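Local coordinates for phenazine biosynthesis protein, PhzF family (Bacillus anthracis, PDB 3EDN) that probably catalyses an isomerisation or epimerisation, as a PhzF-family protein with the diaminopimelate epimerase-like fold, on a substrate that is not known, at residues P154-S159 with A241-K246; V167-K170 with V174-R177; H198-E203 with G234-Y239; E203-K208 with G259-K264. All coordinates share one frame; numbering follows the deposited sequence.

Contact 1 of 4, residues P154-S159 with A241-K246; sequences PIVYGS and ATYVEK
The contact is a CH-pi and apolar one, in which Pro154, just before strand 156-159, and Val156, the first residue of that strand, meet the Tyr243 ring near the C-terminal end of helix 230-244. Pro154 lies over one face of the phenol, its CG 3.7 Å from the centroid of the Tyr243 ring and 24° off the ring normal. The approach is offset toward the rim, with Pro154 CG reaching Tyr243 CD1 at 3.5 Å. Beyond the opposite face, Thr242 CG2 of the same helix sits over the centre, so the aromatic plane is held between a proline methylene and a threonine methyl. In each lobe of the diaminopimelate epimerase-like fold, strands curl round a central helix; here the start of strand 156-159 and the loop leading into it meet the last turn of helix 230-244, where the backbone widens into a pi-type turn. Val156 meets the far end of the ring at an oblique angle. Its CG1 is placed beside its own backbone N (chi1 -61°) and comes to 3.7 Å from Tyr243 OH. Tyr239, one turn earlier in the helix, also touches Val156 and meets Tyr243 with the ring planes at about 45°. The Tyr239 hydroxyl is hydrogen-bonded to Pro154 O.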
loop_
_atom_site.group_PDB
_atom_site.type_symbol
_atom_site.label_atom_id
_atom_site.label_comp_id
_atom_site.label_asym_id
_atom_site.label_seq_id
_atom_site.Cartn_x
_atom_site.Cartn_y
_atom_site.Cartn_z
ATOM N N PRO A 154 -6.585 33.521 30.297
ATOM C CA PRO A 154 -5.514 33.816 29.349
ATOM C C PRO A 154 -5.697 33.229 27.960
ATOM O O PRO A 154 -6.245 32.134 27.804
ATOM C CB PRO A 154 -4.260 33.219 30.014
ATOM C CG PRO A 154 -4.771 32.135 30.891
ATOM C CD PRO A 154 -6.182 32.519 31.302
ATOM N N ILE A 155 -5.254 33.980 26.967
ATOM C CA ILE A 155 -5.154 33.483 25.600
ATOM C C ILE A 155 -3.815 32.775 25.497
ATOM O O ILE A 155 -2.771 33.349 25.846
ATOM C CB ILE A 155 -5.250 34.618 24.570
ATOM C CG1 ILE A 155 -6.542 35.424 24.768
ATOM C CG2 ILE A 155 -5.154 34.059 23.151
ATOM C CD1 ILE A 155 -6.548 36.774 24.008
ATOM N N VAL A 156 -3.834 31.515 25.066
ATOM C CA VAL A 156 -2.609 30.734 24.980
ATOM C C VAL A 156 -2.612 29.861 23.738
ATOM O O VAL A 156 -3.669 29.483 23.235
ATOM C CB VAL A 156 -2.403 29.810 26.207
ATOM C CG1 VAL A 156 -2.311 30.626 27.483
ATOM C CG2 VAL A 156 -3.517 28.746 26.303
ATOM N N TYR A 157 -1.423 29.564 23.242
ATOM C CA TYR A 157 -1.219 28.476 22.290
ATOM C C TYR A 157 -1.157 27.218 23.126
ATOM O O TYR A 157 -0.511 27.209 24.174
ATOM C CB TYR A 157 0.140 28.621 21.595
ATOM C CG TYR A 157 0.301 29.811 20.674
ATOM C CD1 TYR A 157 -0.161 29.762 19.359
ATOM C CD2 TYR A 157 0.934 30.975 21.108
ATOM C CE1 TYR A 157 -0.014 30.852 18.491
ATOM C CE2 TYR A 157 1.087 32.069 20.255
ATOM C CZ TYR A 157 0.611 31.994 18.951
ATOM O OH TYR A 157 0.764 33.057 18.098
ATOM N N GLY A 158 -1.817 26.159 22.671
ATOM C CA GLY A 158 -1.780 24.879 23.368
ATOM C C GLY A 158 -1.696 23.712 22.396
ATOM O O GLY A 158 -2.185 23.790 21.270
ATOM N N SER A 159 -1.039 22.633 22.809
ATOM C CA SER A 159 -0.915 21.441 21.979
ATOM C C SER A 159 -0.945 20.187 22.824
ATOM O O SER A 159 -0.230 20.105 23.837
ATOM C CB SER A 159 0.420 21.438 21.250
ATOM O OG SER A 159 0.646 20.160 20.674
ATOM N N ALA A 241 -7.886 22.271 33.507
ATOM C CA ALA A 241 -7.194 21.776 34.695
ATOM C C ALA A 241 -6.079 22.721 35.147
ATOM O O ALA A 241 -5.667 22.659 36.297
ATOM C CB ALA A 241 -6.629 20.373 34.432
ATOM N N THR A 242 -5.596 23.578 34.246
ATOM C CA THR A 242 -4.453 24.455 34.532
ATOM C C THR A 242 -4.886 25.872 34.932
ATOM O O THR A 242 -4.227 26.505 35.776
ATOM C CB THR A 242 -3.474 24.505 33.324
ATOM O OG1 THR A 242 -3.084 23.171 32.962
ATOM C CG2 THR A 242 -2.206 25.303 33.672
ATOM N N TYR A 243 -5.991 26.357 34.362
ATOM C CA TYR A 243 -6.433 27.742 34.567
ATOM C C TYR A 243 -7.802 27.911 35.214
ATOM O O TYR A 243 -8.104 28.978 35.759
ATOM C CB TYR A 243 -6.460 28.499 33.230
ATOM C CG TYR A 243 -5.132 28.562 32.512
ATOM C CD1 TYR A 243 -4.122 29.420 32.943
ATOM C CD2 TYR A 243 -4.888 27.774 31.400
ATOM C CE1 TYR A 243 -2.911 29.478 32.280
ATOM C CE2 TYR A 243 -3.680 27.822 30.733
ATOM C CZ TYR A 243 -2.689 28.673 31.179
ATOM O OH TYR A 243 -1.485 28.703 30.504
ATOM N N VAL A 244 -8.649 26.885 35.144
ATOM C CA VAL A 244 -10.045 27.060 35.528
ATOM C C VAL A 244 -10.383 26.334 36.828
ATOM O O VAL A 244 -10.826 26.957 37.797
ATOM C CB VAL A 244 -11.014 26.641 34.396
ATOM C CG1 VAL A 244 -12.456 26.970 34.772
ATOM C CG2 VAL A 244 -10.640 27.322 33.090
ATOM N N GLU A 245 -10.172 25.023 36.846
ATOM C CA GLU A 245 -10.456 24.213 38.023
ATOM C C GLU A 245 -9.219 23.400 38.340
ATOM O O GLU A 245 -9.064 22.277 37.859
ATOM C CB GLU A 245 -11.654 23.290 37.772
ATOM C CG GLU A 245 -13.011 23.998 37.645
ATOM C CD GLU A 245 -13.428 24.718 38.916
ATOM O OE1 GLU A 245 -12.965 24.326 40.008
ATOM O OE2 GLU A 245 -14.224 25.675 38.825
ATOM N N LYS A 246 -8.329 23.972 39.147
ATOM C CA LYS A 246 -7.013 23.373 39.382
ATOM C C LYS A 246 -6.975 22.398 40.543
ATOM O O LYS A 246 -6.023 21.624 40.674
ATOM C CB LYS A 246 -5.984 24.454 39.682
ATOM C CG LYS A 246 -5.785 25.464 38.598
ATOM C CD LYS A 246 -4.675 26.373 39.034
ATOM C CE LYS A 246 -4.980 27.809 38.736
ATOM N NZ LYS A 246 -3.887 28.633 39.312
#

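Contact 2 of 4, residues V167-K170 with V174-R177; sequences VPVK and VCER
Lys170 and Val174, their CA atoms 6.5 Å apart, stand at either end of the short link by which the chain passes from strand 163-168 into helix 172-177. Val169, just past the strand, supplies most of the surface on its side. Its CB lies 3.6 Å from Val174 CG1, the methyl that chi1 of 170° sets opposite the backbone N of Val174, and both Val169 methyls flank that same group. The two valines cross at a slant, so that one branch of Val174 fits against the fork of Val169. Val169 CG2 also comes to 3.7 Å from Cys175 SG, which carries the apolar surface one residue further along the helix. The other Val174 branch, CG2, touches the base of Lys170, 4.1 Å from its CB. From there the lysine chain runs away from the helix, and its NZ is hydrogen-bonded to the carbonyl oxygens of Leu149 and Asn147. Cys175 also packs on Cys201 of strand 196-201 and on Glu261, while Val174 N is hydrogen-bonded to Asn171 OD1. In this lobe of the diaminopimelate epimerase-like fold, helix 172-177 packs back on the residues that lead into it from the strand. With aliphatic carbons and the cysteine sulfur doing the touching, the contact is one of dispersion and shape, and directional fixing comes from the surrounding hydrogen bonds, such as the one from Val169 to Ile200 of the neighbouring strand.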
loop_
_atom_site.group_PDB
_atom_site.type_symbol
_atom_site.label_atom_id
_atom_site.label_comp_id
_atom_site.label_asym_id
_atom_site.label_seq_id
_atom_site.Cartn_x
_atom_site.Cartn_y
_atom_site.Cartn_z
ATOM N N VAL A 167 -8.804 30.801 22.904
ATOM C CA VAL A 167 -9.225 32.195 23.028
ATOM C C VAL A 167 -10.521 32.289 23.857
ATOM O O VAL A 167 -11.626 32.087 23.325
ATOM C CB VAL A 167 -9.484 32.809 21.640
ATOM C CG1 VAL A 167 -9.832 34.295 21.771
ATOM C CG2 VAL A 167 -8.265 32.635 20.748
ATOM N N PRO A 168 -10.395 32.577 25.160
ATOM C CA PRO A 168 -11.606 32.705 25.983
ATOM C C PRO A 168 -12.472 33.901 25.565
ATOM O O PRO A 168 -11.969 35.037 25.471
ATOM C CB PRO A 168 -11.052 32.886 27.402
ATOM C CG PRO A 168 -9.638 32.266 27.344
ATOM C CD PRO A 168 -9.161 32.682 25.970
ATOM N N VAL A 169 -13.751 33.634 25.293
ATOM C CA VAL A 169 -14.732 34.689 25.003
ATOM C C VAL A 169 -15.838 34.703 26.074
ATOM O O VAL A 169 -15.965 33.768 26.868
ATOM C CB VAL A 169 -15.305 34.586 23.557
ATOM C CG1 VAL A 169 -14.177 34.645 22.526
ATOM C CG2 VAL A 169 -16.108 33.315 23.404
ATOM N N LYS A 170 -16.612 35.779 26.117
ATOM C CA LYS A 170 -17.524 35.990 27.234
ATOM C C LYS A 170 -18.614 34.926 27.374
ATOM O O LYS A 170 -18.874 34.457 28.476
ATOM C CB LYS A 170 -18.136 37.391 27.165
ATOM C CG LYS A 170 -17.202 38.489 27.691
ATOM C CD LYS A 170 -17.827 39.874 27.486
ATOM C CE LYS A 170 -17.091 40.942 28.290
ATOM N NZ LYS A 170 -15.655 41.026 28.004
ATOM N N VAL A 174 -21.517 35.516 22.065
ATOM C CA VAL A 174 -20.303 35.901 21.355
ATOM C C VAL A 174 -19.914 34.833 20.336
ATOM O O VAL A 174 -19.605 35.137 19.187
ATOM C CB VAL A 174 -19.124 36.151 22.333
ATOM C CG1 VAL A 174 -17.831 36.315 21.572
ATOM C CG2 VAL A 174 -19.398 37.370 23.224
ATOM N N CYS A 175 -19.956 33.572 20.750
ATOM C CA CYS A 175 -19.580 32.502 19.833
ATOM C C CYS A 175 -20.449 32.503 18.582
ATOM O O CYS A 175 -19.942 32.244 17.487
ATOM C CB CYS A 175 -19.675 31.152 20.523
ATOM S SG CYS A 175 -18.393 30.892 21.757
ATOM N N GLU A 176 -21.740 32.805 18.753
ATOM C CA GLU A 176 -22.714 32.789 17.644
ATOM C C GLU A 176 -22.397 33.848 16.586
ATOM O O GLU A 176 -22.729 33.675 15.406
ATOM C CB GLU A 176 -24.148 32.968 18.181
ATOM C CG GLU A 176 -24.659 31.773 19.001
ATOM C CD GLU A 176 -26.015 31.999 19.676
ATOM O OE1 GLU A 176 -26.724 32.968 19.330
ATOM O OE2 GLU A 176 -26.371 31.193 20.565
ATOM N N ARG A 177 -21.764 34.942 17.002
ATOM C CA ARG A 177 -21.413 36.036 16.099
ATOM C C ARG A 177 -20.108 35.839 15.338
ATOM O O ARG A 177 -19.811 36.578 14.401
ATOM C CB ARG A 177 -21.308 37.342 16.886
ATOM C CG ARG A 177 -22.636 37.886 17.395
ATOM C CD ARG A 177 -22.392 38.947 18.483
ATOM N NE ARG A 177 -21.342 39.878 18.070
ATOM C CZ ARG A 177 -20.411 40.360 18.891
ATOM N NH1 ARG A 177 -20.398 40.020 20.174
ATOM N NH2 ARG A 177 -19.488 41.174 18.420
#

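Contact 3 of 4, residues H198-E203 with G234-Y239; sequences HPICLE and GVMGAY
Ile200 and Met236 have the closest CA atoms across the contact, 8.2 Å apart, where strand 198-201 passes helix 234-239 with 46° between their N-to-C directions and their axes approaching to 10.9 Å. That spacing is filled by four buried side chains. Met236, present as selenomethionine, takes the middle position. Its selenium SE lies 3.4 Å from His198 NE2 and 4.2 Å from the centroid of the His198 ring, 53° off the ring normal, an oblique selenium analogue of a sulfur-aromatic contact. The side chain of Met236 runs at about a right angle to that of His198 and bends at its last torsion (chi3 67°), which turns the terminal methyl back so that Met236 CE rests 3.8 Å from Ile200 CG2. The same isoleucine methyl lies in plane at the edge of the imidazole, tying the two strand residues together. The other branch of Ile200 points down the helix, where CD1 comes to 3.8 Å from Tyr239 CE2, again at a slant to the ring. His198 ND1 is hydrogen-bonded to His215 ND1, which would fix the turn of the imidazole. Met211 of strand 211-216 packs against both Ile200 and Met236 and extends the apolar layer. A long helix with its side chains interleaved among those of encircling strands is the hallmark of a lobe of the diaminopimelate epimerase-like fold, and helix 230-244 is that central helix here.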
loop_
_atom_site.group_PDB
_atom_site.type_symbol
_atom_site.label_atom_id
_atom_site.label_comp_id
_atom_site.label_asym_id
_atom_site.label_seq_id
_atom_site.Cartn_x
_atom_site.Cartn_y
_atom_site.Cartn_z
ATOM N N HIS A 198 -9.104 28.322 18.429
ATOM C CA HIS A 198 -10.195 27.611 19.072
ATOM C C HIS A 198 -10.774 28.401 20.249
ATOM O O HIS A 198 -10.392 28.188 21.417
ATOM C CB HIS A 198 -9.709 26.244 19.558
ATOM C CG HIS A 198 -10.824 25.263 19.743
ATOM N ND1 HIS A 198 -11.098 24.272 18.827
ATOM C CD2 HIS A 198 -11.773 25.161 20.706
ATOM C CE1 HIS A 198 -12.142 23.573 19.236
ATOM N NE2 HIS A 198 -12.584 24.102 20.365
ATOM N N PRO A 199 -11.697 29.323 19.954
ATOM C CA PRO A 199 -12.328 30.105 21.017
ATOM C C PRO A 199 -13.156 29.223 21.938
ATOM O O PRO A 199 -13.710 28.205 21.503
ATOM C CB PRO A 199 -13.219 31.085 20.255
ATOM C CG PRO A 199 -12.639 31.133 18.856
ATOM C CD PRO A 199 -12.164 29.716 18.614
ATOM N N ILE A 200 -13.218 29.600 23.211
ATOM C CA ILE A 200 -13.915 28.813 24.217
ATOM C C ILE A 200 -14.730 29.694 25.162
ATOM O O ILE A 200 -14.467 30.903 25.295
ATOM C CB ILE A 200 -12.950 27.943 25.067
ATOM C CG1 ILE A 200 -12.024 28.822 25.923
ATOM C CG2 ILE A 200 -12.166 27.000 24.168
ATOM C CD1 ILE A 200 -11.280 28.090 26.995
ATOM N N CYS A 201 -15.746 29.100 25.776
ATOM C CA CYS A 201 -16.384 29.721 26.950
ATOM C C CYS A 201 -16.929 28.650 27.888
ATOM O O CYS A 201 -17.073 27.486 27.499
ATOM C CB CYS A 201 -17.484 30.704 26.555
ATOM S SG CYS A 201 -18.814 29.985 25.575
ATOM N N LEU A 202 -17.213 29.014 29.139
ATOM C CA LEU A 202 -17.706 28.022 30.094
ATOM C C LEU A 202 -19.220 27.816 30.007
ATOM O O LEU A 202 -19.724 26.759 30.417
ATOM C CB LEU A 202 -17.309 28.380 31.531
ATOM C CG LEU A 202 -15.797 28.403 31.799
ATOM C CD1 LEU A 202 -15.520 28.624 33.296
ATOM C CD2 LEU A 202 -15.123 27.139 31.285
ATOM N N GLU A 203 -19.946 28.807 29.493
ATOM C CA GLU A 203 -21.376 28.623 29.192
ATOM C C GLU A 203 -21.526 27.564 28.102
ATOM O O GLU A 203 -20.797 27.601 27.120
ATOM C CB GLU A 203 -22.038 29.927 28.721
ATOM C CG GLU A 203 -23.553 29.778 28.561
ATOM C CD GLU A 203 -24.255 30.977 27.916
ATOM O OE1 GLU A 203 -23.607 31.835 27.305
ATOM O OE2 GLU A 203 -25.502 31.040 27.997
ATOM N N GLY A 234 -8.603 17.959 23.751
ATOM C CA GLY A 234 -7.593 17.565 24.730
ATOM C C GLY A 234 -6.883 18.783 25.304
ATOM O O GLY A 234 -6.643 18.873 26.528
ATOM N N VAL A 235 -6.529 19.729 24.433
ATOM C CA VAL A 235 -5.943 20.994 24.887
ATOM C C VAL A 235 -6.891 21.734 25.824
ATOM O O VAL A 235 -6.454 22.232 26.860
ATOM C CB VAL A 235 -5.524 21.879 23.702
ATOM C CG1 VAL A 235 -4.989 23.233 24.189
ATOM C CG2 VAL A 235 -4.473 21.146 22.880
HETATM N N MSE A 236 -8.184 21.761 25.500
HETATM C CA MSE A 236 -9.152 22.445 26.356
HETATM C C MSE A 236 -9.200 21.813 27.738
HETATM O O MSE A 236 -9.339 22.523 28.733
HETATM C CB MSE A 236 -10.553 22.414 25.740
HETATM C CG MSE A 236 -10.694 23.268 24.514
HETATM SE SE MSE A 236 -12.356 22.901 23.572
HETATM C CE MSE A 236 -13.583 23.576 24.928
ATOM N N GLY A 237 -9.100 20.486 27.801
ATOM C CA GLY A 237 -9.104 19.797 29.101
ATOM C C GLY A 237 -7.889 20.178 29.926
ATOM O O GLY A 237 -7.994 20.447 31.128
ATOM N N ALA A 238 -6.723 20.177 29.288
ATOM C CA ALA A 238 -5.500 20.579 29.979
ATOM C C ALA A 238 -5.603 22.021 30.440
ATOM O O ALA A 238 -5.137 22.364 31.521
ATOM C CB ALA A 238 -4.304 20.413 29.080
ATOM N N TYR A 239 -6.165 22.867 29.589
ATOM C CA TYR A 239 -6.350 24.273 29.902
ATOM C C TYR A 239 -7.264 24.408 31.119
ATOM O O TYR A 239 -6.972 25.159 32.054
ATOM C CB TYR A 239 -6.950 24.981 28.682
ATOM C CG TYR A 239 -7.145 26.460 28.857
ATOM C CD1 TYR A 239 -6.206 27.369 28.375
ATOM C CD2 TYR A 239 -8.284 26.960 29.472
ATOM C CE1 TYR A 239 -6.396 28.733 28.526
ATOM C CE2 TYR A 239 -8.482 28.323 29.622
ATOM C CZ TYR A 239 -7.530 29.197 29.174
ATOM O OH TYR A 239 -7.768 30.535 29.313
#

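Contact 4 of 4, residues E203-K208 with G259-K264; sequences ETYDEK and GQEIHK. With SO4 (sulfate ion), chain H.
Tyr205 and Gln260 carry this surface contact between two loops of the diaminopimelate epimerase-like fold: one follows strand 196-201, and the other is the turn joining antiparallel strands 251-258 and 266-273. The aliphatic part of the glutamine does the touching, with Gln260 CB 3.5 Å from Tyr205 CD2 and Gln260 CG nearly as close. The two side chains run past each other in opposite directions, and ring and amide planes stand 34° apart. Both have polar ends held by other residues: Tyr205 OH is hydrogen-bonded to Glu176 OE2, and Gln260 NE2 to Asp265 OD1. Asp206 contributes less, with OD2 4.1 Å from Gln260 NE2; its carboxylate forms a salt bridge with Arg267. Glu261 OE1 lies 4.4 Å from Tyr205 CE2, oblique to the ring. Gln260 sits in a short 3-10 turn in which Gly259 O accepts from Ile262 N at 3.0 Å and Lys264 N at 2.8 Å, from opposite faces of its plane. The positive phi of Gly259, 104°, suits a residue with no side chain. Near Asp206, a sulfate ion, probably from the crystallisation liquor, receives two backbone hydrogen bonds, Glu207 N to O4 at 2.9 Å and Lys208 N to O3 at 3.0 Å.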
loop_
_atom_site.group_PDB
_atom_site.type_symbol
_atom_site.label_atom_id
_atom_site.label_comp_id
_atom_site.label_asym_id
_atom_site.label_seq_id
_atom_site.Cartn_x
_atom_site.Cartn_y
_atom_site.Cartn_z
ATOM N N GLU A 203 -19.946 28.807 29.493
ATOM C CA GLU A 203 -21.376 28.623 29.192
ATOM C C GLU A 203 -21.526 27.564 28.102
ATOM O O GLU A 203 -20.797 27.601 27.120
ATOM C CB GLU A 203 -22.038 29.927 28.721
ATOM C CG GLU A 203 -23.553 29.778 28.561
ATOM C CD GLU A 203 -24.255 30.977 27.916
ATOM O OE1 GLU A 203 -23.607 31.835 27.305
ATOM O OE2 GLU A 203 -25.502 31.040 27.997
ATOM N N THR A 204 -22.489 26.660 28.257
ATOM C CA THR A 204 -22.664 25.591 27.273
ATOM C C THR A 204 -24.120 25.396 26.863
ATOM O O THR A 204 -25.049 25.723 27.625
ATOM C CB THR A 204 -22.126 24.247 27.802
ATOM O OG1 THR A 204 -22.831 23.885 28.994
ATOM C CG2 THR A 204 -20.636 24.322 28.134
ATOM N N TYR A 205 -24.316 24.852 25.664
ATOM C CA TYR A 205 -25.653 24.491 25.211
ATOM C C TYR A 205 -26.153 23.212 25.874
ATOM O O TYR A 205 -27.342 23.095 26.181
ATOM C CB TYR A 205 -25.674 24.288 23.693
ATOM C CG TYR A 205 -25.490 25.551 22.897
ATOM C CD1 TYR A 205 -26.505 26.505 22.823
ATOM C CD2 TYR A 205 -24.313 25.791 22.197
ATOM C CE1 TYR A 205 -26.341 27.681 22.081
ATOM C CE2 TYR A 205 -24.142 26.951 21.457
ATOM C CZ TYR A 205 -25.160 27.888 21.399
ATOM O OH TYR A 205 -24.969 29.037 20.660
ATOM N N ASP A 206 -25.251 22.246 26.038
ATOM C CA ASP A 206 -25.584 20.917 26.553
ATOM C C ASP A 206 -25.392 20.897 28.071
ATOM O O ASP A 206 -24.417 21.445 28.601
ATOM C CB ASP A 206 -24.689 19.850 25.912
ATOM C CG ASP A 206 -24.933 19.683 24.415
ATOM O OD1 ASP A 206 -25.873 20.287 23.845
ATOM O OD2 ASP A 206 -24.167 18.913 23.787
ATOM N N GLU A 207 -26.304 20.226 28.761
ATOM C CA GLU A 207 -26.338 20.285 30.224
ATOM C C GLU A 207 -25.151 19.612 30.920
ATOM O O GLU A 207 -24.625 20.137 31.897
ATOM C CB GLU A 207 -27.659 19.715 30.761
ATOM C CG GLU A 207 -28.900 20.463 30.300
ATOM C CD GLU A 207 -28.950 21.891 30.814
ATOM O OE1 GLU A 207 -28.694 22.107 32.018
ATOM O OE2 GLU A 207 -29.246 22.798 30.012
ATOM N N LYS A 208 -24.718 18.466 30.418
ATOM C CA LYS A 208 -23.667 17.715 31.111
ATOM C C LYS A 208 -22.253 18.250 30.845
ATOM O O LYS A 208 -21.270 17.712 31.343
ATOM C CB LYS A 208 -23.759 16.223 30.769
ATOM C CG LYS A 208 -25.000 15.532 31.331
ATOM C CD LYS A 208 -26.239 15.818 30.498
ATOM C CE LYS A 208 -27.489 15.237 31.153
ATOM N NZ LYS A 208 -28.686 15.317 30.256
ATOM N N GLY A 259 -19.677 22.464 17.765
ATOM C CA GLY A 259 -20.438 22.259 16.533
ATOM C C GLY A 259 -21.853 22.811 16.494
ATOM O O GLY A 259 -22.484 22.765 15.452
ATOM N N GLN A 260 -22.363 23.300 17.622
ATOM C CA GLN A 260 -23.755 23.728 17.687
ATOM C C GLN A 260 -24.030 24.886 16.712
ATOM O O GLN A 260 -25.098 24.952 16.072
ATOM C CB GLN A 260 -24.138 24.084 19.129
ATOM C CG GLN A 260 -24.098 22.901 20.115
ATOM C CD GLN A 260 -22.704 22.395 20.437
ATOM O OE1 GLN A 260 -21.745 23.141 20.391
ATOM N NE2 GLN A 260 -22.592 21.093 20.757
ATOM N N GLU A 261 -23.056 25.775 16.558
ATOM C CA GLU A 261 -23.204 26.942 15.689
ATOM C C GLU A 261 -23.279 26.563 14.217
ATOM O O GLU A 261 -23.733 27.357 13.377
ATOM C CB GLU A 261 -22.053 27.925 15.910
ATOM C CG GLU A 261 -22.023 28.563 17.301
ATOM C CD GLU A 261 -21.149 27.805 18.286
ATOM O OE1 GLU A 261 -21.160 26.558 18.298
ATOM O OE2 GLU A 261 -20.424 28.459 19.068
ATOM N N ILE A 262 -22.817 25.355 13.893
ATOM C CA ILE A 262 -22.972 24.843 12.528
ATOM C C ILE A 262 -23.899 23.634 12.490
ATOM O O ILE A 262 -23.759 22.757 11.627
ATOM C CB ILE A 262 -21.622 24.548 11.821
ATOM C CG1 ILE A 262 -20.781 23.566 12.623
ATOM C CG2 ILE A 262 -20.837 25.824 11.610
ATOM C CD1 ILE A 262 -19.479 23.246 11.941
ATOM N N HIS A 263 -24.839 23.604 13.435
ATOM C CA HIS A 263 -25.989 22.684 13.386
ATOM C C HIS A 263 -25.637 21.249 13.725
ATOM O O HIS A 263 -26.327 20.309 13.308
ATOM C CB HIS A 263 -26.685 22.791 12.032
ATOM C CG HIS A 263 -26.854 24.209 11.602
ATOM N ND1 HIS A 263 -26.191 24.749 10.520
ATOM C CD2 HIS A 263 -27.536 25.227 12.175
ATOM C CE1 HIS A 263 -26.496 26.034 10.419
ATOM N NE2 HIS A 263 -27.310 26.346 11.408
ATOM N N LYS A 264 -24.540 21.082 14.460
ATOM C CA LYS A 264 -24.099 19.773 14.899
ATOM C C LYS A 264 -24.192 19.702 16.415
ATOM O O LYS A 264 -24.698 20.629 17.064
ATOM C CB LYS A 264 -22.656 19.531 14.462
ATOM C CG LYS A 264 -22.400 19.732 12.976
ATOM C CD LYS A 264 -22.656 18.471 12.220
ATOM C CE LYS A 264 -21.594 18.260 11.126
ATOM N NZ LYS A 264 -21.611 16.847 10.632
HETATM S S SO4 H . -27.750 17.516 27.514
HETATM O O1 SO4 H . -27.704 16.682 26.312
HETATM O O2 SO4 H . -28.611 16.901 28.518
HETATM O O3 SO4 H . -26.387 17.634 28.037
HETATM O O4 SO4 H . -28.271 18.837 27.178
#

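All four contacts lie in the same lobe. Contacts 1 and 3 share helix 230-244 and have centres 8 Å apart; contact 3 is nested within the chain loop closed by contact 1. Contact 2 also falls inside that loop, before contact 3, and adjoins it through neighbouring strands 163-168 and 196-201, with centres 12 Å apart. Contact 4 shares Glu203 with contact 3 and alternates with it along the chain; it also meets contact 2, where Cys175 CB is 3.2 Å from Glu261 OE2. Contacts 1 and 4 are farthest apart, about 21 Å between centres. Contacts 1 and 3 pack helix 230-244 on the lobe's strands; contacts 2 and 4 tie helix 172-177 to nearby loops.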